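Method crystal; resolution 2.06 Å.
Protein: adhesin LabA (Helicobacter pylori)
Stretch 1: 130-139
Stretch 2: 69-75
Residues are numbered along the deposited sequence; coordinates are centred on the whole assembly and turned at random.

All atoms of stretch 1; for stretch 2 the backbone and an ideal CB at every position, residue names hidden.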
# COMPACT_ATOMS: atom_id res chain seq x y z
N ASN A 130 1.66 4.36 29.97
CA ASN A 130 1.44 3.64 28.71
C ASN A 130 -0.06 3.54 28.39
O ASN A 130 -0.42 3.50 27.25
CB ASN A 130 2.06 2.27 28.75
CG ASN A 130 3.57 2.31 28.65
OD1 ASN A 130 4.17 3.22 28.09
ND2 ASN A 130 4.21 1.29 29.18
N TYR A 131 -0.93 3.51 29.39
CA TYR A 131 -2.35 3.47 29.09
C TYR A 131 -2.72 4.82 28.50
O TYR A 131 -3.34 4.85 27.43
CB TYR A 131 -3.23 3.10 30.31
CG TYR A 131 -4.65 2.79 29.88
CD1 TYR A 131 -5.53 3.81 29.53
CD2 TYR A 131 -5.08 1.48 29.73
CE1 TYR A 131 -6.81 3.53 29.06
CE2 TYR A 131 -6.36 1.18 29.27
CZ TYR A 131 -7.22 2.22 28.92
OH TYR A 131 -8.47 1.95 28.42
N ALA A 132 -2.24 5.92 29.11
CA ALA A 132 -2.49 7.29 28.67
C ALA A 132 -2.05 7.48 27.22
O ALA A 132 -2.81 8.05 26.42
CB ALA A 132 -1.79 8.29 29.60
N LYS A 133 -0.84 6.95 26.87
CA LYS A 133 -0.20 6.99 25.54
C LYS A 133 -1.08 6.30 24.48
O LYS A 133 -1.43 6.93 23.46
CB LYS A 133 1.17 6.29 25.61
CG LYS A 133 2.17 6.75 24.57
CD LYS A 133 3.53 6.05 24.71
CE LYS A 133 4.50 6.80 25.60
NZ LYS A 133 5.70 5.98 25.92
N ILE A 134 -1.42 5.02 24.72
CA ILE A 134 -2.27 4.22 23.83
C ILE A 134 -3.67 4.89 23.73
O ILE A 134 -4.16 5.09 22.63
CB ILE A 134 -2.39 2.76 24.34
CG1 ILE A 134 -1.02 2.05 24.37
CG2 ILE A 134 -3.44 1.98 23.53
CD1 ILE A 134 -0.99 0.63 24.98
N ASN A 135 -4.27 5.25 24.87
CA ASN A 135 -5.58 5.91 24.89
C ASN A 135 -5.65 7.19 24.04
O ASN A 135 -6.66 7.39 23.36
CB ASN A 135 -6.06 6.24 26.30
CG ASN A 135 -7.46 6.82 26.30
OD1 ASN A 135 -8.44 6.14 25.91
ND2 ASN A 135 -7.57 8.14 26.61
N LYS A 136 -4.60 8.06 24.12
CA LYS A 136 -4.57 9.34 23.42
C LYS A 136 -4.61 9.06 21.94
O LYS A 136 -5.41 9.65 21.23
CB LYS A 136 -3.33 10.18 23.81
CG LYS A 136 -3.26 11.55 23.15
CD LYS A 136 -2.17 12.41 23.79
CE LYS A 136 -2.00 13.73 23.09
NZ LYS A 136 -1.17 14.67 23.89
N ALA A 137 -3.77 8.12 21.50
CA ALA A 137 -3.68 7.68 20.12
C ALA A 137 -5.06 7.15 19.66
O ALA A 137 -5.56 7.61 18.63
CB ALA A 137 -2.63 6.60 19.98
N TYR A 138 -5.69 6.26 20.45
CA TYR A 138 -7.00 5.68 20.14
C TYR A 138 -8.08 6.78 20.00
O TYR A 138 -8.88 6.74 19.06
CB TYR A 138 -7.38 4.66 21.24
CG TYR A 138 -8.80 4.13 21.14
CD1 TYR A 138 -9.11 3.06 20.31
CD2 TYR A 138 -9.82 4.67 21.91
CE1 TYR A 138 -10.39 2.52 20.27
CE2 TYR A 138 -11.12 4.17 21.85
CZ TYR A 138 -11.40 3.08 21.04
OH TYR A 138 -12.67 2.59 21.00
N GLN A 139 -8.07 7.76 20.91
CA GLN A 139 -9.06 8.84 20.91
C GLN A 139 -8.93 9.71 19.69
O GLN A 139 -9.96 10.11 19.16
CB GLN A 139 -9.06 9.69 22.20
CG GLN A 139 -9.37 8.93 23.49
CD GLN A 139 -10.71 8.24 23.54
OE1 GLN A 139 -11.70 8.68 22.94
NE2 GLN A 139 -10.76 7.16 24.31
N UNK A 69 -5.73 -1.26 13.69
CA UNK A 69 -4.99 -0.89 14.91
C UNK A 69 -5.95 -0.63 16.08
O UNK A 69 -5.74 -1.17 17.17
CB UNK A 69 -4.13 0.35 14.65
N UNK A 70 -7.04 0.13 15.83
CA UNK A 70 -8.07 0.43 16.82
C UNK A 70 -8.79 -0.86 17.24
O UNK A 70 -9.06 -1.06 18.42
CB UNK A 70 -9.07 1.45 16.26
N UNK A 71 -9.09 -1.71 16.28
CA UNK A 71 -9.77 -2.99 16.52
C UNK A 71 -9.00 -3.92 17.44
O UNK A 71 -9.62 -4.55 18.30
CB UNK A 71 -10.02 -3.70 15.19
N UNK A 72 -7.64 -4.04 17.28
CA UNK A 72 -6.86 -4.93 18.17
C UNK A 72 -7.04 -4.42 19.60
O UNK A 72 -7.45 -5.19 20.46
CB UNK A 72 -5.38 -4.97 17.78
N UNK A 73 -6.83 -3.11 19.81
CA UNK A 73 -6.97 -2.45 21.09
C UNK A 73 -8.36 -2.66 21.65
O UNK A 73 -8.46 -3.06 22.80
CB UNK A 73 -6.67 -0.96 20.96
N UNK A 74 -9.42 -2.45 20.85
CA UNK A 74 -10.78 -2.67 21.33
C UNK A 74 -11.06 -4.12 21.71
O UNK A 74 -11.79 -4.35 22.67
CB UNK A 74 -11.78 -2.22 20.26
N UNK A 75 -10.55 -5.07 20.96
CA UNK A 75 -10.87 -6.47 21.22
C UNK A 75 -10.05 -7.09 22.39
O UNK A 75 -10.51 -8.09 22.95
CB UNK A 75 -10.63 -7.28 19.94

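Two helices cross here at 129° between their N-to-C directions, with axes 10.8 Å apart at closest approach. Stretch 1 supplies a row of large side chains on one face: Tyr-131, Ile-134 and Tyr-138, spaced by three and four residues.

Position 69 has helical backbone angles and an ideal CB with nothing of stretch 1 within 5.5 Å. This contact sets no preference; it is Ala-69.

Position 70 lies where the backbones come nearest, its CA 6.3 Å from the CA of Tyr-138. Its CB points sideways, and the ideal CB is 4.4 Å from CE1 of Tyr-138, so a small side chain fits and a longer one would have to avoid the t direction, which runs at the Tyr-138 ring. Ala-70 CB sits 4.3 Å from Tyr-138 CE1, a light apolar touch.

Position 71 points its ideal CB away from stretch 1. With phi and psi at -60° and -42°, the backbone does not demand glycine, and many residues would do; it is Gly-71.

Position 72 is also out of reach; it is Leu-72.

Position 73 points its CB toward stretch 1, with Tyr-138 CD1 4.7 Å and Ile-134 CG2 5.1 Å from the ideal CB. Beyond them the groove runs on to Tyr-131, while Asn-135 OD1 offers an acceptor. A leucine, methionine or phenylalanine could use the apolar part; a long aromatic with a donor could use more. Trp-73, with chi1 t, covers the most area. CG2 of Ile-134 lies over the face of its six-membered ring, 3.4 Å from the centroid in a CH-pi contact. Its edge meets the face of Tyr-138 in an offset edge-to-face pair, and its CZ2 comes 3.6 Å from Tyr-131 CE2. The indole NE1 donates to a water at 2.9 Å, and that water donates to Asn-135 OD1 at 2.7 Å, so the indole N-H reaches Asn-135 through the water, not by a direct hydrogen bond.

Position 74 points sideways; its ideal CB is 4.9 Å from both CE1 and OH of Tyr-138, so the hydroxyl is within range of a long polar chain: glutamine, glutamate, lysine or arginine are plausible. Gln-74 extends with chi1 m and chi2 t, and its NE2 donates to Tyr-138 OH at 2.8 Å, nearly straight at 172°, in the only direct hydrogen bond between the stretches.

Position 75 is again out of reach; it is Val-75.

Stretch 2 (69-75) AAGLWQV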
# COMPACT_ATOMS: atom_id res chain seq x y z
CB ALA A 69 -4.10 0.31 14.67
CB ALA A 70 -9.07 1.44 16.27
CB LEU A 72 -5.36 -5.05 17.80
CG LEU A 72 -4.52 -6.08 18.61
CD1 LEU A 72 -4.85 -7.51 18.23
CD2 LEU A 72 -3.01 -5.86 18.41
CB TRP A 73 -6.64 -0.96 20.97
CG TRP A 73 -6.81 -0.18 22.25
CD1 TRP A 73 -7.68 0.84 22.47
CD2 TRP A 73 -6.12 -0.39 23.49
NE1 TRP A 73 -7.53 1.33 23.74
CE2 TRP A 73 -6.58 0.59 24.39
CE3 TRP A 73 -5.08 -1.25 23.89
CZ2 TRP A 73 -6.09 0.68 25.71
CZ3 TRP A 73 -4.59 -1.15 25.18
CH2 TRP A 73 -5.12 -0.21 26.09
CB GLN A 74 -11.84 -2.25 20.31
CG GLN A 74 -12.01 -0.74 20.20
CD GLN A 74 -12.72 -0.33 18.93
OE1 GLN A 74 -12.99 -1.12 18.03
NE2 GLN A 74 -13.10 0.93 18.84
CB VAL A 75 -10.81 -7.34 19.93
CG1 VAL A 75 -9.41 -7.88 19.66
CG2 VAL A 75 -11.85 -8.46 19.98
O HOH W 1 -8.32 3.42 25.61
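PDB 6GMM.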